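Putative O-GlcNAcase nagJ (Clostridium perfringens, PDB 6PV5) probably acts as a hexosaminidase of glycoside hydrolase family 84, this chain being the part of a longer protein that contains the catalytic barrel. Local coordinates at residues V191-Y196 with N218-A223; M400-Y405 with I435-R440. One frame throughout, in Å; residues are numbered along the deposited sequence.

Val192 N of interaction 1 and Val436 O of interaction 2 meet at 2.9 Å, a probable hydrogen bond across the seam where a closed barrel of parallel strands brings its first and last strands side by side. Interaction 1 pairs strands one and two, interaction 2 pairs strands seven and eight, and their centres lie about 8 Å apart. A weak bond from Gly194 N to Asn437 OD1, at 3.1 Å, crosses the same seam. Both contacts lie near the predicted proton donor Asp305, whose side chain is about 11 Å from that of Ala223 in interaction 1 and about 8 Å from that of Trp402 in interaction 2.

Interaction 1 of 2, residues V191-Y196 with N218-A223; sequences VVEGFY and NAYIYA
A buried carboxylate receives a tyrosine hydroxyl just where the strand pairing ends: Tyr220 OH donates to Glu193 OE2 at 2.9 Å. The two side chains lie alongside each other and point the same way, with the carboxylate turned 41° against the ring. The hydroxyl reaches the oxygen on its anti side, somewhat out of the carboxylate plane. With chi1 at -165°, CG of Glu193 lies opposite the backbone nitrogen and the chain continues extended, which carries the carboxylate past the hydroxyl end of the ring and leaves OE2 beside Tyr220 OH. Arg205 forms a salt bridge with the same oxygen and Trp200 N bonds to OE1, so both carboxylate oxygens are held. The pair belongs to the first beta-alpha-beta unit of the TIM barrel, in which strands 188-192 and 219-222 run parallel and are linked through helix 202-214. Ile221 N bonds to Val191 O at 2.8 Å, and Ile221 O takes Glu193 N at 3.1 Å. Val191 and Tyr220 face the helix, both touching Tyr212. On the interior face the CG2 branch of Val192 packs on Ile221 CB at 3.8 Å and on Ala223 CB at 4.0 Å.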
ATOM      1  N   VAL A 191      -1.143  -6.445  -0.131  1.00 28.67           N
ATOM      2  CA  VAL A 191      -2.328  -5.745   0.321  1.00 28.04           C
ATOM      3  C   VAL A 191      -3.277  -6.822   0.816  1.00 27.42           C
ATOM      4  O   VAL A 191      -3.401  -7.850   0.161  1.00 31.27           O
ATOM      5  CB  VAL A 191      -2.929  -4.908  -0.828  1.00 27.32           C
ATOM      6  CG1 VAL A 191      -4.247  -4.236  -0.464  1.00 27.68           C
ATOM      7  CG2 VAL A 191      -1.932  -3.892  -1.354  1.00 27.60           C
ATOM      8  N   VAL A 192      -3.904  -6.600   1.982  1.00 27.82           N
ATOM      9  CA  VAL A 192      -4.946  -7.493   2.470  1.00 26.54           C
ATOM     10  C   VAL A 192      -6.282  -6.768   2.327  1.00 30.59           C
ATOM     11  O   VAL A 192      -6.393  -5.606   2.693  1.00 31.31           O
ATOM     12  CB  VAL A 192      -4.716  -7.970   3.923  1.00 24.70           C
ATOM     13  CG1 VAL A 192      -4.537  -6.805   4.913  1.00 22.31           C
ATOM     14  CG2 VAL A 192      -5.820  -8.937   4.380  1.00 22.66           C
ATOM     15  N   GLU A 193      -7.290  -7.454   1.785  1.00 31.16           N
ATOM     16  CA  GLU A 193      -8.655  -6.969   1.899  1.00 31.50           C
ATOM     17  C   GLU A 193      -9.182  -7.253   3.304  1.00 30.77           C
ATOM     18  O   GLU A 193      -9.972  -8.167   3.512  1.00 35.33           O
ATOM     19  CB  GLU A 193      -9.533  -7.560   0.790  1.00 32.80           C
ATOM     20  CG  GLU A 193     -10.861  -6.825   0.642  1.00 33.12           C
ATOM     21  CD  GLU A 193     -11.726  -7.112  -0.583  1.00 31.42           C
ATOM     22  OE1 GLU A 193     -12.947  -7.006  -0.452  1.00 31.13           O
ATOM     23  OE2 GLU A 193     -11.178  -7.403  -1.664  1.00 33.64           O
ATOM     24  N   GLY A 194      -8.777  -6.433   4.277  1.00 29.71           N
ATOM     25  CA  GLY A 194      -9.112  -6.738   5.654  1.00 27.85           C
ATOM     26  C   GLY A 194      -9.964  -5.676   6.350  1.00 29.76           C
ATOM     27  O   GLY A 194     -10.043  -5.681   7.568  1.00 28.66           O
ATOM     28  N   PHE A 195     -10.641  -4.793   5.603  1.00 30.80           N
ATOM     29  CA  PHE A 195     -11.532  -3.819   6.230  1.00 29.95           C
ATOM     30  C   PHE A 195     -12.916  -4.431   6.446  1.00 35.60           C
ATOM     31  O   PHE A 195     -13.319  -5.318   5.685  1.00 33.30           O
ATOM     32  CB  PHE A 195     -11.715  -2.595   5.324  1.00 29.66           C
ATOM     33  CG  PHE A 195     -11.887  -2.953   3.874  1.00 28.04           C
ATOM     34  CD1 PHE A 195     -13.127  -3.344   3.387  1.00 26.76           C
ATOM     35  CD2 PHE A 195     -10.797  -2.967   3.021  1.00 27.02           C
ATOM     36  CE1 PHE A 195     -13.284  -3.701   2.061  1.00 25.67           C
ATOM     37  CE2 PHE A 195     -10.955  -3.344   1.698  1.00 28.52           C
ATOM     38  CZ  PHE A 195     -12.194  -3.728   1.231  1.00 27.39           C
ATOM     39  N   TYR A 196     -13.630  -3.948   7.478  1.00 34.31           N
ATOM     40  CA  TYR A 196     -15.078  -4.101   7.548  1.00 37.53           C
ATOM     41  C   TYR A 196     -15.767  -3.072   6.644  1.00 38.38           C
ATOM     42  O   TYR A 196     -15.177  -2.056   6.254  1.00 34.67           O
ATOM     43  CB  TYR A 196     -15.631  -4.281   8.974  1.00 45.37           C
ATOM     44  CG  TYR A 196     -15.264  -3.305  10.071  1.00 55.51           C
ATOM     45  CD1 TYR A 196     -15.940  -2.096  10.222  1.00 65.49           C
ATOM     46  CD2 TYR A 196     -14.328  -3.629  11.051  1.00 60.30           C
ATOM     47  CE1 TYR A 196     -15.644  -1.212  11.258  1.00 59.44           C
ATOM     48  CE2 TYR A 196     -14.016  -2.752  12.087  1.00 61.34           C
ATOM     49  CZ  TYR A 196     -14.671  -1.530  12.195  1.00 60.41           C
ATOM     50  OH  TYR A 196     -14.364  -0.644  13.203  1.00 47.70           O
ATOM     51  N   ASN A 218       3.755  -8.088  -4.456  1.00 39.05           N
ATOM     52  CA  ASN A 218       3.822  -9.462  -4.925  1.00 36.06           C
ATOM     53  C   ASN A 218       2.756 -10.313  -4.257  1.00 34.84           C
ATOM     54  O   ASN A 218       2.785 -11.522  -4.415  1.00 37.49           O
ATOM     55  CB  ASN A 218       5.232 -10.052  -4.756  1.00 38.49           C
ATOM     56  CG  ASN A 218       5.690 -10.206  -3.315  1.00 41.24           C
ATOM     57  OD1 ASN A 218       4.981  -9.842  -2.373  1.00 37.63           O
ATOM     58  ND2 ASN A 218       6.876 -10.769  -3.125  1.00 39.63           N
ATOM     59  N   ALA A 219       1.828  -9.713  -3.494  1.00 31.66           N
ATOM     60  CA  ALA A 219       0.787 -10.552  -2.925  1.00 29.39           C
ATOM     61  C   ALA A 219      -0.512  -9.788  -2.688  1.00 31.24           C
ATOM     62  O   ALA A 219      -0.510  -8.612  -2.339  1.00 29.36           O
ATOM     63  CB  ALA A 219       1.267 -11.185  -1.639  1.00 31.02           C
ATOM     64  N   TYR A 220      -1.616 -10.521  -2.803  1.00 30.66           N
ATOM     65  CA  TYR A 220      -2.930 -10.040  -2.443  1.00 33.02           C
ATOM     66  C   TYR A 220      -3.570 -11.049  -1.509  1.00 31.77           C
ATOM     67  O   TYR A 220      -3.804 -12.191  -1.895  1.00 34.09           O
ATOM     68  CB  TYR A 220      -3.761  -9.820  -3.716  1.00 35.64           C
ATOM     69  CG  TYR A 220      -5.241  -9.656  -3.495  1.00 34.92           C
ATOM     70  CD1 TYR A 220      -5.743  -8.603  -2.741  1.00 36.58           C
ATOM     71  CD2 TYR A 220      -6.147 -10.548  -4.051  1.00 36.79           C
ATOM     72  CE1 TYR A 220      -7.101  -8.459  -2.522  1.00 35.72           C
ATOM     73  CE2 TYR A 220      -7.513 -10.408  -3.857  1.00 36.01           C
ATOM     74  CZ  TYR A 220      -7.992  -9.357  -3.093  1.00 38.21           C
ATOM     75  OH  TYR A 220      -9.338  -9.205  -2.899  1.00 35.39           O
ATOM     76  N   ILE A 221      -3.866 -10.619  -0.279  1.00 30.39           N
ATOM     77  CA  ILE A 221      -4.482 -11.513   0.682  1.00 28.17           C
ATOM     78  C   ILE A 221      -5.996 -11.373   0.615  1.00 29.96           C
ATOM     79  O   ILE A 221      -6.587 -10.376   1.040  1.00 33.20           O
ATOM     80  CB  ILE A 221      -3.903 -11.337   2.105  1.00 27.92           C
ATOM     81  CG1 ILE A 221      -2.377 -11.447   2.105  1.00 27.21           C
ATOM     82  CG2 ILE A 221      -4.528 -12.339   3.059  1.00 25.64           C
ATOM     83  CD1 ILE A 221      -1.750 -11.230   3.459  1.00 28.18           C
ATOM     84  N   TYR A 222      -6.627 -12.413   0.072  1.00 33.98           N
ATOM     85  CA  TYR A 222      -8.068 -12.456  -0.073  1.00 31.43           C
ATOM     86  C   TYR A 222      -8.709 -12.830   1.256  1.00 33.74           C
ATOM     87  O   TYR A 222      -8.813 -14.006   1.614  1.00 38.09           O
ATOM     88  CB  TYR A 222      -8.434 -13.382  -1.233  1.00 32.73           C
ATOM     89  CG  TYR A 222      -9.906 -13.448  -1.537  1.00 33.06           C
ATOM     90  CD1 TYR A 222     -10.515 -12.495  -2.346  1.00 32.36           C
ATOM     91  CD2 TYR A 222     -10.692 -14.466  -1.021  1.00 35.86           C
ATOM     92  CE1 TYR A 222     -11.875 -12.551  -2.623  1.00 36.49           C
ATOM     93  CE2 TYR A 222     -12.051 -14.534  -1.293  1.00 36.14           C
ATOM     94  CZ  TYR A 222     -12.638 -13.588  -2.118  1.00 35.63           C
ATOM     95  OH  TYR A 222     -13.982 -13.656  -2.376  1.00 39.09           O
ATOM     96  N   ALA A 223      -9.154 -11.816   1.999  1.00 34.62           N
ATOM     97  CA  ALA A 223      -9.685 -12.071   3.333  1.00 36.49           C
ATOM     98  C   ALA A 223     -10.994 -11.315   3.580  1.00 37.97           C
ATOM     99  O   ALA A 223     -11.217 -10.811   4.674  1.00 35.38           O
ATOM    100  CB  ALA A 223      -8.621 -11.752   4.363  1.00 36.53           C
TER

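Interaction 2 of 2, residues M400-Y405 with I435-R440; sequences MLWWNY and IVNPMR. With EDO (1,2-ethanediol), chain E.
Residues 400-403 and 435-436 run parallel with Trp402 opposite Ile435 and Trp403 opposite Val436, tied by Ile435 N to Leu401 O at 2.8 Å and by Trp403 N to Ile435 O. Asn437 N continues the series to Trp403 O at 3.0 Å. Beyond the strand ends a side-chain bond adds to the backbone ones: Asn437 ND2 gives an almost straight bond (173°) to Asn404 OD1, 3.0 Å away, with the acceptor lying in the donor's amide plane. The two amides point the same way, their planes 53° apart. Within 400-405, Asn404 OD1 is gripped a second time by Trp402 NE1 at 2.9 Å; the oxygen sits in the indole plane, whereas the indole nitrogen lies above the carbonyl plane of the amide. Two donors thus fix the rotation of the Asn404 amide, whose ND2 in turn bonds to Val377 O. Asn404 also centres an inverse gamma turn. At the other end, Ile435 brings CD1 to Met400 CB at 4.0 Å. Arg440 NE makes a weak bond to O2 of a 1,2-ethanediol (3.3 Å), probably from the crystallisation liquor, while NH1 pairs with Glu412. These are the seventh and eighth strands of the TIM barrel: strand 369-372 flanks the seventh through Met400 and Trp402, while strand 188-192 flanks the eighth, with Val192 touching both Ile435 and Trp402.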
ATOM      1  N   MET A 400       5.807 -10.530  10.130  1.00 29.18           N
ATOM      2  CA  MET A 400       5.199  -9.785   9.028  1.00 29.39           C
ATOM      3  C   MET A 400       4.309  -8.662   9.584  1.00 25.93           C
ATOM      4  O   MET A 400       3.509  -8.886  10.480  1.00 24.69           O
ATOM      5  CB  MET A 400       4.371 -10.737   8.154  1.00 27.74           C
ATOM      6  CG  MET A 400       5.250 -11.778   7.484  1.00 34.64           C
ATOM      7  SD  MET A 400       4.684 -12.380   5.872  1.00 39.40           S
ATOM      8  CE  MET A 400       6.247 -12.889   5.155  1.00 41.76           C
ATOM      9  N   LEU A 401       4.466  -7.440   9.074  1.00 24.81           N
ATOM     10  CA  LEU A 401       3.714  -6.330   9.640  1.00 24.36           C
ATOM     11  C   LEU A 401       2.398  -6.128   8.875  1.00 23.62           C
ATOM     12  O   LEU A 401       2.410  -5.835   7.685  1.00 26.59           O
ATOM     13  CB  LEU A 401       4.587  -5.073   9.628  1.00 22.29           C
ATOM     14  CG  LEU A 401       3.888  -3.784  10.092  1.00 25.10           C
ATOM     15  CD1 LEU A 401       3.394  -3.865  11.548  1.00 21.80           C
ATOM     16  CD2 LEU A 401       4.798  -2.575   9.895  1.00 23.05           C
ATOM     17  N   TRP A 402       1.274  -6.339   9.562  1.00 20.61           N
ATOM     18  CA  TRP A 402      -0.033  -5.999   9.047  1.00 23.21           C
ATOM     19  C   TRP A 402      -0.282  -4.527   9.394  1.00 26.27           C
ATOM     20  O   TRP A 402      -0.451  -4.163  10.556  1.00 23.79           O
ATOM     21  CB  TRP A 402      -1.058  -6.933   9.682  1.00 24.71           C
ATOM     22  CG  TRP A 402      -2.490  -6.611   9.384  1.00 29.96           C
ATOM     23  CD1 TRP A 402      -3.126  -5.416   9.572  1.00 32.74           C
ATOM     24  CD2 TRP A 402      -3.492  -7.524   8.900  1.00 31.35           C
ATOM     25  NE1 TRP A 402      -4.446  -5.517   9.227  1.00 31.21           N
ATOM     26  CE2 TRP A 402      -4.705  -6.797   8.815  1.00 32.54           C
ATOM     27  CE3 TRP A 402      -3.481  -8.876   8.528  1.00 31.23           C
ATOM     28  CZ2 TRP A 402      -5.897  -7.376   8.373  1.00 30.42           C
ATOM     29  CZ3 TRP A 402      -4.668  -9.450   8.115  1.00 34.06           C
ATOM     30  CH2 TRP A 402      -5.854  -8.711   8.044  1.00 31.79           C
ATOM     31  N   TRP A 403      -0.200  -3.669   8.382  1.00 25.00           N
ATOM     32  CA  TRP A 403      -0.199  -2.240   8.648  1.00 26.00           C
ATOM     33  C   TRP A 403      -1.584  -1.647   8.409  1.00 23.70           C
ATOM     34  O   TRP A 403      -2.058  -1.619   7.269  1.00 23.90           O
ATOM     35  CB  TRP A 403       0.877  -1.547   7.820  1.00 21.26           C
ATOM     36  CG  TRP A 403       0.997  -0.111   8.203  1.00 25.82           C
ATOM     37  CD1 TRP A 403       0.840   0.969   7.384  1.00 26.04           C
ATOM     38  CD2 TRP A 403       1.232   0.403   9.524  1.00 25.18           C
ATOM     39  NE1 TRP A 403       1.002   2.120   8.103  1.00 27.81           N
ATOM     40  CE2 TRP A 403       1.214   1.807   9.420  1.00 26.18           C
ATOM     41  CE3 TRP A 403       1.433  -0.188  10.780  1.00 25.91           C
ATOM     42  CZ2 TRP A 403       1.397   2.638  10.525  1.00 26.66           C
ATOM     43  CZ3 TRP A 403       1.634   0.633  11.869  1.00 26.67           C
ATOM     44  CH2 TRP A 403       1.596   2.023  11.739  1.00 26.83           C
ATOM     45  N   ASN A 404      -2.200  -1.171   9.491  1.00 23.62           N
ATOM     46  CA  ASN A 404      -3.584  -0.709   9.467  1.00 24.54           C
ATOM     47  C   ASN A 404      -3.672   0.757   9.016  1.00 25.24           C
ATOM     48  O   ASN A 404      -4.113   1.639   9.757  1.00 26.70           O
ATOM     49  CB  ASN A 404      -4.265  -0.928  10.821  1.00 23.15           C
ATOM     50  CG  ASN A 404      -4.851  -2.320  10.936  1.00 24.89           C
ATOM     51  OD1 ASN A 404      -5.414  -2.832   9.971  1.00 25.20           O
ATOM     52  ND2 ASN A 404      -4.693  -2.953  12.086  1.00 24.32           N
ATOM     53  N   TYR A 405      -3.280   0.998   7.773  1.00 24.90           N
ATOM     54  CA  TYR A 405      -3.441   2.282   7.105  1.00 24.09           C
ATOM     55  C   TYR A 405      -3.207   2.011   5.621  1.00 25.45           C
ATOM     56  O   TYR A 405      -2.278   1.264   5.288  1.00 26.93           O
ATOM     57  CB  TYR A 405      -2.390   3.250   7.660  1.00 21.44           C
ATOM     58  CG  TYR A 405      -2.474   4.653   7.133  1.00 22.39           C
ATOM     59  CD1 TYR A 405      -3.161   5.632   7.842  1.00 23.40           C
ATOM     60  CD2 TYR A 405      -1.918   4.993   5.914  1.00 20.34           C
ATOM     61  CE1 TYR A 405      -3.253   6.933   7.368  1.00 25.05           C
ATOM     62  CE2 TYR A 405      -1.995   6.288   5.433  1.00 23.32           C
ATOM     63  CZ  TYR A 405      -2.666   7.263   6.159  1.00 24.51           C
ATOM     64  OH  TYR A 405      -2.768   8.540   5.676  1.00 26.66           O
ATOM     65  N   ILE A 435       2.383  -5.615   4.873  1.00 31.38           N
ATOM     66  CA  ILE A 435       1.027  -5.836   4.402  1.00 30.16           C
ATOM     67  C   ILE A 435       0.175  -4.601   4.701  1.00 29.07           C
ATOM     68  O   ILE A 435       0.024  -4.205   5.858  1.00 29.41           O
ATOM     69  CB  ILE A 435       0.438  -7.082   5.081  1.00 31.52           C
ATOM     70  CG1 ILE A 435       1.331  -8.310   4.881  1.00 34.86           C
ATOM     71  CG2 ILE A 435      -0.988  -7.336   4.620  1.00 32.97           C
ATOM     72  CD1 ILE A 435       1.359  -9.208   6.092  1.00 40.70           C
ATOM     73  N   VAL A 436      -0.380  -4.007   3.642  1.00 28.26           N
ATOM     74  CA  VAL A 436      -1.230  -2.825   3.743  1.00 28.96           C
ATOM     75  C   VAL A 436      -2.691  -3.241   3.829  1.00 27.57           C
ATOM     76  O   VAL A 436      -3.155  -4.041   3.022  1.00 27.93           O
ATOM     77  CB  VAL A 436      -1.033  -1.903   2.538  1.00 31.27           C
ATOM     78  CG1 VAL A 436      -2.014  -0.730   2.579  1.00 30.76           C
ATOM     79  CG2 VAL A 436       0.407  -1.433   2.462  1.00 30.01           C
ATOM     80  N   ASN A 437      -3.375  -2.746   4.863  1.00 23.96           N
ATOM     81  CA  ASN A 437      -4.813  -2.884   4.990  1.00 23.58           C
ATOM     82  C   ASN A 437      -5.452  -1.584   4.486  1.00 25.80           C
ATOM     83  O   ASN A 437      -5.246  -0.521   5.069  1.00 23.38           O
ATOM     84  CB  ASN A 437      -5.222  -3.189   6.430  1.00 21.49           C
ATOM     85  CG  ASN A 437      -6.646  -3.694   6.555  1.00 24.34           C
ATOM     86  OD1 ASN A 437      -7.262  -4.076   5.560  1.00 26.02           O
ATOM     87  ND2 ASN A 437      -7.189  -3.680   7.760  1.00 23.11           N
ATOM     88  N   PRO A 438      -6.155  -1.610   3.334  1.00 25.93           N
ATOM     89  CA  PRO A 438      -6.640  -0.381   2.699  1.00 24.73           C
ATOM     90  C   PRO A 438      -8.058  -0.069   3.168  1.00 24.21           C
ATOM     91  O   PRO A 438      -8.614  -0.771   4.015  1.00 25.06           O
ATOM     92  CB  PRO A 438      -6.577  -0.781   1.208  1.00 26.32           C
ATOM     93  CG  PRO A 438      -7.019  -2.257   1.234  1.00 25.50           C
ATOM     94  CD  PRO A 438      -6.436  -2.813   2.521  1.00 24.49           C
ATOM     95  N   MET A 439      -8.632   1.001   2.604  1.00 26.82           N
ATOM     96  CA  MET A 439     -10.005   1.404   2.859  1.00 26.01           C
ATOM     97  C   MET A 439     -10.948   0.576   1.986  1.00 27.01           C
ATOM     98  O   MET A 439     -10.551   0.118   0.910  1.00 24.37           O
ATOM     99  CB  MET A 439     -10.195   2.877   2.460  1.00 25.17           C
ATOM    100  CG  MET A 439      -9.431   3.854   3.345  1.00 26.37           C
ATOM    101  SD  MET A 439      -9.808   5.592   2.941  1.00 27.56           S
ATOM    102  CE  MET A 439      -8.863   5.760   1.437  1.00 21.23           C
ATOM    103  N   ARG A 440     -12.222   0.509   2.390  1.00 26.35           N
ATOM    104  CA  ARG A 440     -13.216  -0.124   1.535  1.00 31.35           C
ATOM    105  C   ARG A 440     -13.334   0.629   0.211  1.00 30.87           C
ATOM    106  O   ARG A 440     -13.864   0.077  -0.753  1.00 32.74           O
ATOM    107  CB  ARG A 440     -14.557  -0.274   2.258  1.00 31.99           C
ATOM    108  CG  ARG A 440     -15.406   0.988   2.324  1.00 36.13           C
ATOM    109  CD  ARG A 440     -16.796   0.591   2.813  1.00 39.99           C
ATOM    110  NE  ARG A 440     -17.791   1.653   2.704  1.00 42.30           N
ATOM    111  CZ  ARG A 440     -18.053   2.542   3.667  1.00 48.08           C
ATOM    112  NH1 ARG A 440     -17.398   2.491   4.820  1.00 43.02           N
ATOM    113  NH2 ARG A 440     -18.962   3.483   3.469  1.00 48.29           N
TER
HETATM  114  C1  EDO E 604     -20.614   1.454  -0.113  1.00 60.22           C
HETATM  115  O1  EDO E 604     -21.213   1.655   1.159  1.00 60.08           O
HETATM  116  C2  EDO E 604     -19.394   2.272  -0.341  1.00 60.59           C
HETATM  117  O2  EDO E 604     -18.200   1.529  -0.591  1.00 56.73           O